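Local coordinates for AlgW protein (Pseudomonas aeruginosa, PDB 7CO3) that probably acts as a serine endopeptidase of the HtrA type, pairing a trypsin-like protease domain with a PDZ domain, at residues B[61-66]-B[134-139]. The protein carries 1 engineered substitution. Residues are numbered along the deposited sequence; the frame is centred on the assembly and turned at random.
Sequences RAAPAV and ALRDGR
A beta hairpin of the trypsin-like barrel meets the 3-10 turn that follows helix 56-62 here, and the contact illustrates how one long side chain and one water can join two segments that share no direct hydrogen bond. Leu135 to Gly138 form a type I turn at the hairpin's tip, from which Arg136 reaches back across Ala63 and Pro64. With CG anti to the backbone N (chi1 -162°) and the chain extended as far as NE, its aliphatic part runs alongside the 3-10 turn, bringing CD of Arg136 to 3.8 Å from CB of Ala63. That methyl lies over one face of the guanidinium, while CG of Pro64 approaches obliquely, 3.3 Å from NH2 of Arg136. Contact through the side chains is therefore made of carbon against the arginine chain and its flat end group.

One water bridges the two backbones. It donates to O of Pro64 and O of Val66, each at 2.7 Å, and accepts from N of Arg136 at 2.8 Å, so three backbone groups grip it. The turn has its own brace: Asp137 closes an Asx turn, in which OD1 of Asp137 accepts a hydrogen bond from the backbone N of Arg139 at 2.7 Å, nearly straight (169°), and its OD2 forms a salt bridge with NH1 of Arg139.

Gln192 extends the junction, touching Arg136 and donating to O of Ala63. Ala62 at the helix and Val66 at the start of strand 66-72 both pack on strands 180-185 and 230-233, whereas strand 66-72, which leaves this corner, pairs Asn68 with Ala134 of strand 130-134 and helps close the six-stranded barrel.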
loop_
_atom_site.group_PDB
_atom_site.type_symbol
_atom_site.label_atom_id
_atom_site.label_comp_id
_atom_site.label_asym_id
_atom_site.label_seq_id
_atom_site.Cartn_x
_atom_site.Cartn_y
_atom_site.Cartn_z
ATOM N N ARG B 61 13.190 -17.404 9.307
ATOM C CA ARG B 61 13.327 -17.497 10.747
ATOM C C ARG B 61 11.970 -17.459 11.442
ATOM O O ARG B 61 11.693 -18.278 12.324
ATOM C CB ARG B 61 14.210 -16.344 11.219
ATOM C CG ARG B 61 14.953 -16.619 12.494
ATOM C CD ARG B 61 16.058 -15.605 12.717
ATOM N NE ARG B 61 16.440 -15.559 14.127
ATOM C CZ ARG B 61 16.762 -14.448 14.780
ATOM N NH1 ARG B 61 17.089 -14.507 16.064
ATOM N NH2 ARG B 61 16.757 -13.275 14.154
ATOM N N ALA B 62 11.107 -16.515 11.053
ATOM C CA ALA B 62 9.906 -16.196 11.817
ATOM C C ALA B 62 8.650 -16.896 11.317
ATOM O O ALA B 62 7.787 -17.236 12.124
ATOM C CB ALA B 62 9.679 -14.680 11.821
ATOM N N ALA B 63 8.518 -17.086 10.009
ATOM C CA ALA B 63 7.279 -17.644 9.474
ATOM C C ALA B 63 6.878 -18.989 10.095
ATOM O O ALA B 63 5.671 -19.191 10.319
ATOM C CB ALA B 63 7.394 -17.752 7.955
ATOM N N PRO B 64 7.798 -19.918 10.421
ATOM C CA PRO B 64 7.342 -21.191 11.035
ATOM C C PRO B 64 6.608 -21.010 12.345
ATOM O O PRO B 64 5.774 -21.844 12.697
ATOM C CB PRO B 64 8.641 -21.981 11.228
ATOM C CG PRO B 64 9.537 -21.465 10.130
ATOM C CD PRO B 64 9.236 -19.976 10.086
ATOM N N ALA B 65 6.847 -19.912 13.047
ATOM C CA ALA B 65 6.240 -19.643 14.339
ATOM C C ALA B 65 4.989 -18.770 14.256
ATOM O O ALA B 65 4.509 -18.290 15.292
ATOM C CB ALA B 65 7.260 -18.986 15.259
ATOM N N VAL B 66 4.456 -18.538 13.055
ATOM C CA VAL B 66 3.196 -17.817 12.886
ATOM C C VAL B 66 2.186 -18.788 12.306
ATOM O O VAL B 66 2.475 -19.457 11.315
ATOM C CB VAL B 66 3.377 -16.570 11.996
ATOM C CG1 VAL B 66 2.050 -15.739 11.900
ATOM C CG2 VAL B 66 4.546 -15.750 12.520
ATOM N N ALA B 134 -3.492 -23.708 12.614
ATOM C CA ALA B 134 -2.886 -24.345 11.452
ATOM C C ALA B 134 -1.464 -23.830 11.293
ATOM O O ALA B 134 -1.249 -22.630 11.051
ATOM C CB ALA B 134 -3.709 -24.115 10.179
ATOM N N LEU B 135 -0.499 -24.742 11.402
ATOM C CA LEU B 135 0.899 -24.354 11.368
ATOM C C LEU B 135 1.418 -24.332 9.940
ATOM O O LEU B 135 0.853 -24.961 9.036
ATOM C CB LEU B 135 1.736 -25.302 12.221
ATOM C CG LEU B 135 1.343 -25.318 13.697
ATOM C CD1 LEU B 135 2.294 -26.225 14.436
ATOM C CD2 LEU B 135 1.343 -23.919 14.296
ATOM N N ARG B 136 2.517 -23.596 9.748
ATOM C CA ARG B 136 3.140 -23.508 8.430
ATOM C C ARG B 136 3.542 -24.872 7.878
ATOM O O ARG B 136 3.551 -25.067 6.660
ATOM C CB ARG B 136 4.362 -22.606 8.494
ATOM C CG ARG B 136 4.791 -22.136 7.130
ATOM C CD ARG B 136 5.893 -21.129 7.253
ATOM N NE ARG B 136 6.717 -21.083 6.056
ATOM C CZ ARG B 136 7.960 -21.534 6.004
ATOM N NH1 ARG B 136 8.645 -21.461 4.873
ATOM N NH2 ARG B 136 8.516 -22.060 7.087
ATOM N N ASP B 137 3.890 -25.823 8.754
ATOM C CA ASP B 137 4.331 -27.132 8.280
ATOM C C ASP B 137 3.176 -28.013 7.848
ATOM O O ASP B 137 3.417 -29.119 7.365
ATOM C CB ASP B 137 5.183 -27.844 9.344
ATOM C CG ASP B 137 4.412 -28.140 10.646
ATOM O OD1 ASP B 137 3.186 -28.341 10.615
ATOM O OD2 ASP B 137 5.061 -28.139 11.721
ATOM N N GLY B 138 1.942 -27.562 8.028
ATOM C CA GLY B 138 0.779 -28.334 7.645
ATOM C C GLY B 138 0.017 -28.960 8.793
ATOM O O GLY B 138 -1.138 -29.342 8.594
ATOM N N ARG B 139 0.624 -29.097 9.972
ATOM C CA ARG B 139 -0.090 -29.690 11.103
ATOM C C ARG B 139 -1.239 -28.779 11.518
ATOM O O ARG B 139 -1.116 -27.552 11.493
ATOM C CB ARG B 139 0.840 -29.891 12.307
ATOM C CG ARG B 139 1.808 -31.061 12.254
ATOM C CD ARG B 139 3.168 -30.640 12.811
ATOM N NE ARG B 139 3.162 -30.467 14.257
ATOM C CZ ARG B 139 4.166 -29.954 14.964
ATOM N NH1 ARG B 139 5.270 -29.535 14.367
ATOM N NH2 ARG B 139 4.061 -29.851 16.276
HETATM O O HOH W 1 3.193 -21.960 11.885
HETATM O O HOH W 2 0.588 -21.119 9.128
#